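Local coordinates for GrgF (Penicillium sp. sh18, PDB 6LZH), which acts as a polyketide transferase in the biosynthesis of the fungal furanone polyketide gregatin A, probably joining two polyketide chains through a Claisen condensation, at residues L6-V11 with G23-S29; N42-D46 with L65-I71. All coordinates share one frame; numbering follows the deposited sequence.

Overall arrangement
The contacts follow one another along the chain, contact 1 (6-11 with 23-29) closing before contact 2 (42-46 with 65-71) opens, centres about 16 Å apart. Both reach the eight-stranded sheet of the alpha/beta hydrolase fold. Contact 1 pairs strand 9-14, at one edge of the sheet within this chain, with strand 20-26; contact 2 lies where strand 62-66, the next neighbour, ends beside the loop between strand 32-38 and helix 49-58. They meet at Trp24, whose backbone N probably bonds to Leu65 O and whose indole packs against Lys45 and Asp46, and at Gly23, which packs on Lys45. Contact 1 is peripheral, its centre about 20 Å from the chain's, whereas contact 2 is buried and nearer the catalytic residues.

Contact 1 of 2, residues L6-V11 with G23-S29; sequences LPRSDV and GWLFPAS
Arg8 lays its side chain along Phe26 and then over Trp24. CB starts near the rim of the Phe26 ring. From there CG stands over one face of that ring as a CH-pi contact, 4.1 Å from the Phe26 ring centroid. CD reaches both aromatics, since Arg8 CD is 3.6 Å from Phe26 CZ and also sits above the five-membered ring of Trp24. A bend at chi3 (97°) then turns the guanidinium down flat on the indole, the two planes only 7° apart. The stack is a cation-pi contact: Arg8 CZ lies over the five-membered ring, 3.3 Å from Trp24 CE2, while NH1 reaches over the six-membered ring and NH2 stays beyond its rim, near CZ2 and NE1. The carboxylate oxygen Asp10 OD1 lies in the plane of the indole at its edge, 3.2 Å from Trp24 NE1.

Beneath these side chains runs an antiparallel beta hairpin. Ser9 and Leu25 form a hydrogen-bonded pair, with Ser9 N to Leu25 O at 2.9 Å and the return bond from Leu25 N to Ser9 O; Val11 and Gly23 repeat the pattern, and Asp10 with Trp24 is the non-hydrogen-bonded pair between them. On the face opposite Trp24, Val11 CG1 packs 3.7 Å from Leu25 CB. Beyond the strands, a water links Leu6 N to Pro27 O.

Lys45 approaches the other face of Trp24, also as a cation-pi partner. With a cation over each face, the electron-rich indole probably offsets part of both positive charges, and the Asp10 carboxylate at its edge is likely to add to this.

Contact 2 of 2, residues N42-D46 with L65-I71; sequences NMPKD and LYDPRGI
Asp67 OD2 is gripped by two donors, the ammonium group of Lys45 and the backbone N of Ala73. The salt bridge from Lys45 NZ is short, 2.5 Å to Asp67 OD2, and arrives from above the carboxylate, 40° out of its plane. The other oxygen is used as well: Lys45 N donates to Asp67 OD1 at 2.7 Å, with an N-H...O angle of 166°. Main chain and side chain of one lysine thus hold both oxygens of one carboxylate. The side chain reaches OD2 by running alongside OD1, past which CG and CD lie, and then bending at chi4 (-69°). Lys45 NZ also makes a weak salt-bridge bond to Asp46 OD1 at 3.3 Å. With an alanine in place of Asp67, Lys45 NZ would probably keep just that weak link within the network, and Lys45 N would probably be left without this acceptor.

This lysine belongs to the loop between strand 32-38 and helix 49-58, in the beta-alpha-beta unit completed by strand 62-66. In alpha/beta hydrolases the loop after the first of these strands commonly helps to form the oxyanion hole, consistent with Met43 lying about 7 Å from the active-site Cys115, side chain to side chain.

Apolar packing flanks the charges. Lys45 CB presses on Leu65 CG at 3.5 Å, tighter than usual for two carbons. Past Asp67, a type II turn from Pro68 to Ile71 brings Ile71 back to the loop, where its CG2 sits 3.5 Å from Pro44 CA. Ile71 CD1 meets Asn42 OD1 at 3.4 Å, an oxygen that takes its hydrogen bond from Asn80 ND2.

Contact 1 of 2, residues L6-V11 with G23-S29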
loop_
_atom_site.group_PDB
_atom_site.type_symbol
_atom_site.label_atom_id
_atom_site.label_comp_id
_atom_site.label_asym_id
_atom_site.label_seq_id
_atom_site.Cartn_x
_atom_site.Cartn_y
_atom_site.Cartn_z
ATOM N N LEU A 6 12.114 -21.929 -30.206
ATOM C CA LEU A 6 13.295 -21.176 -29.804
ATOM C C LEU A 6 13.672 -21.464 -28.345
ATOM O O LEU A 6 12.827 -21.819 -27.530
ATOM C CB LEU A 6 13.067 -19.675 -30.011
ATOM C CG LEU A 6 13.139 -19.153 -31.453
ATOM C CD1 LEU A 6 12.799 -17.671 -31.516
ATOM C CD2 LEU A 6 14.516 -19.400 -32.058
ATOM N N PRO A 7 14.953 -21.331 -28.019
ATOM C CA PRO A 7 15.379 -21.545 -26.636
ATOM C C PRO A 7 15.034 -20.355 -25.758
ATOM O O PRO A 7 14.831 -19.229 -26.210
ATOM C CB PRO A 7 16.901 -21.734 -26.730
ATOM C CG PRO A 7 17.263 -21.598 -28.182
ATOM C CD PRO A 7 16.082 -21.038 -28.918
ATOM N N ARG A 8 14.965 -20.646 -24.478
ATOM C CA ARG A 8 14.730 -19.664 -23.439
ATOM C C ARG A 8 15.998 -18.848 -23.214
ATOM O O ARG A 8 17.107 -19.344 -23.419
ATOM C CB ARG A 8 14.310 -20.429 -22.190
ATOM C CG ARG A 8 14.236 -19.703 -20.899
ATOM C CD ARG A 8 14.119 -20.777 -19.836
ATOM N NE ARG A 8 15.414 -21.078 -19.246
ATOM C CZ ARG A 8 15.619 -22.027 -18.337
ATOM N NH1 ARG A 8 14.606 -22.782 -17.917
ATOM N NH2 ARG A 8 16.836 -22.216 -17.842
ATOM N N SER A 9 15.827 -17.578 -22.829
ATOM C CA SER A 9 16.932 -16.667 -22.549
ATOM C C SER A 9 16.865 -16.186 -21.106
ATOM O O SER A 9 15.782 -15.986 -20.553
ATOM C CB SER A 9 16.907 -15.424 -23.463
ATOM O OG SER A 9 17.283 -15.733 -24.783
ATOM N N ASP A 10 18.032 -16.003 -20.492
ATOM C CA ASP A 10 18.102 -15.300 -19.219
ATOM C C ASP A 10 18.019 -13.807 -19.497
ATOM O O ASP A 10 18.743 -13.290 -20.357
ATOM C CB ASP A 10 19.406 -15.610 -18.492
ATOM C CG ASP A 10 19.502 -17.038 -18.006
ATOM O OD1 ASP A 10 18.525 -17.814 -18.075
ATOM O OD2 ASP A 10 20.589 -17.386 -17.527
ATOM N N VAL A 11 17.150 -13.105 -18.772
ATOM C CA VAL A 11 16.962 -11.673 -18.964
ATOM C C VAL A 11 16.900 -11.004 -17.594
ATOM O O VAL A 11 16.653 -11.641 -16.566
ATOM C CB VAL A 11 15.680 -11.336 -19.779
ATOM C CG1 VAL A 11 15.795 -11.786 -21.229
ATOM C CG2 VAL A 11 14.424 -11.963 -19.113
ATOM N N GLY A 23 14.857 -13.101 -14.832
ATOM C CA GLY A 23 13.895 -14.077 -15.258
ATOM C C GLY A 23 14.262 -14.683 -16.587
ATOM O O GLY A 23 15.416 -14.634 -17.028
ATOM N N TRP A 24 13.243 -15.242 -17.217
ATOM C CA TRP A 24 13.387 -16.020 -18.432
ATOM C C TRP A 24 12.464 -15.450 -19.485
ATOM O O TRP A 24 11.304 -15.140 -19.203
ATOM C CB TRP A 24 13.034 -17.498 -18.211
ATOM C CG TRP A 24 14.038 -18.264 -17.423
ATOM C CD1 TRP A 24 15.399 -18.106 -17.449
ATOM C CD2 TRP A 24 13.774 -19.329 -16.505
ATOM N NE1 TRP A 24 15.989 -18.999 -16.596
ATOM C CE2 TRP A 24 15.016 -19.761 -16.001
ATOM C CE3 TRP A 24 12.602 -19.951 -16.047
ATOM C CZ2 TRP A 24 15.128 -20.798 -15.070
ATOM C CZ3 TRP A 24 12.714 -20.979 -15.124
ATOM C CH2 TRP A 24 13.973 -21.393 -14.644
ATOM N N LEU A 25 12.983 -15.346 -20.699
ATOM C CA LEU A 25 12.226 -14.931 -21.862
ATOM C C LEU A 25 12.040 -16.145 -22.765
ATOM O O LEU A 25 13.022 -16.804 -23.118
ATOM C CB LEU A 25 12.972 -13.814 -22.593
ATOM C CG LEU A 25 12.365 -13.281 -23.886
ATOM C CD1 LEU A 25 11.052 -12.609 -23.590
ATOM C CD2 LEU A 25 13.344 -12.297 -24.542
ATOM N N PHE A 26 10.786 -16.451 -23.118
ATOM C CA PHE A 26 10.444 -17.523 -24.059
ATOM C C PHE A 26 9.963 -16.881 -25.358
ATOM O O PHE A 26 8.763 -16.588 -25.515
ATOM C CB PHE A 26 9.375 -18.466 -23.487
ATOM C CG PHE A 26 9.787 -19.170 -22.208
ATOM C CD1 PHE A 26 9.772 -18.495 -20.988
ATOM C CD2 PHE A 26 10.192 -20.506 -22.225
ATOM C CE1 PHE A 26 10.154 -19.137 -19.814
ATOM C CE2 PHE A 26 10.553 -21.156 -21.049
ATOM C CZ PHE A 26 10.538 -20.472 -19.849
ATOM N N PRO A 27 10.861 -16.614 -26.311
ATOM C CA PRO A 27 10.465 -15.867 -27.509
ATOM C C PRO A 27 9.637 -16.703 -28.461
ATOM O O PRO A 27 9.953 -17.863 -28.739
ATOM C CB PRO A 27 11.807 -15.478 -28.147
ATOM C CG PRO A 27 12.775 -16.461 -27.608
ATOM C CD PRO A 27 12.324 -16.755 -26.209
ATOM N N ALA A 28 8.572 -16.090 -28.971
ATOM C CA ALA A 28 7.848 -16.657 -30.096
ATOM C C ALA A 28 8.693 -16.540 -31.362
ATOM O O ALA A 28 9.682 -15.806 -31.411
ATOM C CB ALA A 28 6.516 -15.945 -30.304
ATOM N N SER A 29 8.281 -17.278 -32.399
ATOM C CA SER A 29 9.013 -17.359 -33.658
ATOM C C SER A 29 8.854 -16.125 -34.529
ATOM O O SER A 29 9.565 -16.004 -35.533
ATOM C CB SER A 29 8.561 -18.585 -34.452
ATOM O OG SER A 29 8.765 -19.763 -33.695
HETATM O O HOH W 1 9.907 -19.806 -30.648
#

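Contact 2 of 2, residues N42-D46 with L65-I71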
loop_
_atom_site.group_PDB
_atom_site.type_symbol
_atom_site.label_atom_id
_atom_site.label_comp_id
_atom_site.label_asym_id
_atom_site.label_seq_id
_atom_site.Cartn_x
_atom_site.Cartn_y
_atom_site.Cartn_z
ATOM N N ASN A 42 5.203 -16.543 -2.416
ATOM C CA ASN A 42 6.553 -16.753 -1.914
ATOM C C ASN A 42 7.340 -17.729 -2.775
ATOM O O ASN A 42 8.285 -18.354 -2.293
ATOM C CB ASN A 42 6.534 -17.237 -0.453
ATOM C CG ASN A 42 7.848 -16.958 0.265
ATOM O OD1 ASN A 42 8.533 -15.989 -0.045
ATOM N ND2 ASN A 42 8.212 -17.826 1.205
ATOM N N MET A 43 6.964 -17.876 -4.062
ATOM C CA MET A 43 7.602 -18.850 -4.933
ATOM C C MET A 43 8.412 -18.162 -6.036
ATOM O O MET A 43 8.045 -17.081 -6.510
ATOM C CB MET A 43 6.558 -19.768 -5.582
ATOM C CG MET A 43 5.941 -20.789 -4.614
ATOM S SD MET A 43 7.222 -21.826 -3.831
ATOM C CE MET A 43 7.730 -22.873 -5.205
ATOM N N PRO A 44 9.516 -18.768 -6.459
ATOM C CA PRO A 44 10.243 -18.282 -7.634
ATOM C C PRO A 44 9.545 -18.740 -8.915
ATOM O O PRO A 44 8.550 -19.458 -8.894
ATOM C CB PRO A 44 11.619 -18.935 -7.479
ATOM C CG PRO A 44 11.301 -20.259 -6.845
ATOM C CD PRO A 44 10.145 -19.975 -5.885
ATOM N N LYS A 45 10.094 -18.302 -10.043
ATOM C CA LYS A 45 9.552 -18.614 -11.360
ATOM C C LYS A 45 9.717 -20.086 -11.743
ATOM O O LYS A 45 9.132 -20.526 -12.742
ATOM C CB LYS A 45 10.261 -17.750 -12.396
ATOM C CG LYS A 45 11.719 -18.161 -12.533
ATOM C CD LYS A 45 12.567 -17.068 -13.122
ATOM C CE LYS A 45 14.013 -17.529 -13.251
ATOM N NZ LYS A 45 14.625 -17.691 -11.898
ATOM N N ASP A 46 10.479 -20.855 -10.965
ATOM C CA ASP A 46 11.064 -22.099 -11.468
ATOM C C ASP A 46 10.055 -23.238 -11.614
ATOM O O ASP A 46 10.238 -24.109 -12.472
ATOM C CB ASP A 46 12.215 -22.517 -10.542
ATOM C CG ASP A 46 13.444 -21.653 -10.728
ATOM O OD1 ASP A 46 13.354 -20.437 -10.468
ATOM O OD2 ASP A 46 14.497 -22.181 -11.155
ATOM N N LEU A 65 8.923 -14.620 -17.744
ATOM C CA LEU A 65 8.696 -15.257 -16.453
ATOM C C LEU A 65 9.823 -14.816 -15.539
ATOM O O LEU A 65 10.986 -15.115 -15.818
ATOM C CB LEU A 65 8.680 -16.784 -16.627
ATOM C CG LEU A 65 8.540 -17.701 -15.437
ATOM C CD1 LEU A 65 7.363 -17.250 -14.612
ATOM C CD2 LEU A 65 8.376 -19.169 -15.908
ATOM N N TYR A 66 9.507 -14.103 -14.460
ATOM C CA TYR A 66 10.585 -13.537 -13.661
ATOM C C TYR A 66 10.372 -13.735 -12.167
ATOM O O TYR A 66 9.260 -13.994 -11.702
ATOM C CB TYR A 66 10.793 -12.062 -13.989
ATOM C CG TYR A 66 9.730 -11.067 -13.579
ATOM C CD1 TYR A 66 9.641 -10.612 -12.264
ATOM C CD2 TYR A 66 8.880 -10.514 -14.524
ATOM C CE1 TYR A 66 8.713 -9.675 -11.897
ATOM C CE2 TYR A 66 7.936 -9.552 -14.171
ATOM C CZ TYR A 66 7.860 -9.135 -12.851
ATOM O OH TYR A 66 6.934 -8.182 -12.477
ATOM N N ASP A 67 11.484 -13.653 -11.426
ATOM C CA ASP A 67 11.438 -13.781 -9.977
ATOM C C ASP A 67 11.060 -12.429 -9.393
ATOM O O ASP A 67 11.705 -11.420 -9.725
ATOM C CB ASP A 67 12.788 -14.252 -9.409
ATOM C CG ASP A 67 13.060 -15.727 -9.681
ATOM O OD1 ASP A 67 12.120 -16.533 -9.574
ATOM O OD2 ASP A 67 14.217 -16.094 -9.967
ATOM N N PRO A 68 10.001 -12.346 -8.593
ATOM C CA PRO A 68 9.661 -11.072 -7.951
ATOM C C PRO A 68 10.779 -10.621 -7.024
ATOM O O PRO A 68 11.714 -11.361 -6.712
ATOM C CB PRO A 68 8.376 -11.390 -7.174
ATOM C CG PRO A 68 7.823 -12.623 -7.837
ATOM C CD PRO A 68 9.018 -13.403 -8.288
ATOM N N ARG A 69 10.679 -9.365 -6.595
ATOM C CA ARG A 69 11.620 -8.806 -5.641
ATOM C C ARG A 69 11.853 -9.750 -4.470
ATOM O O ARG A 69 10.902 -10.269 -3.880
ATOM C CB ARG A 69 11.078 -7.475 -5.117
ATOM C CG ARG A 69 12.121 -6.670 -4.393
ATOM C CD ARG A 69 12.154 -6.944 -2.910
ATOM N NE ARG A 69 11.030 -6.348 -2.204
ATOM C CZ ARG A 69 10.847 -6.479 -0.897
ATOM N NH1 ARG A 69 9.802 -5.907 -0.300
ATOM N NH2 ARG A 69 11.709 -7.201 -0.186
ATOM N N GLY A 70 13.124 -9.937 -4.117
ATOM C CA GLY A 70 13.466 -10.669 -2.908
ATOM C C GLY A 70 13.313 -12.167 -3.026
ATOM O O GLY A 70 13.309 -12.865 -2.015
ATOM N N ILE A 71 13.172 -12.683 -4.240
ATOM C CA ILE A 71 12.882 -14.090 -4.482
ATOM C C ILE A 71 13.848 -14.605 -5.539
ATOM O O ILE A 71 14.208 -13.862 -6.456
ATOM C CB ILE A 71 11.415 -14.269 -4.947
ATOM C CG1 ILE A 71 10.434 -13.832 -3.853
ATOM C CG2 ILE A 71 11.149 -15.685 -5.412
ATOM C CD1 ILE A 71 10.201 -14.876 -2.777
#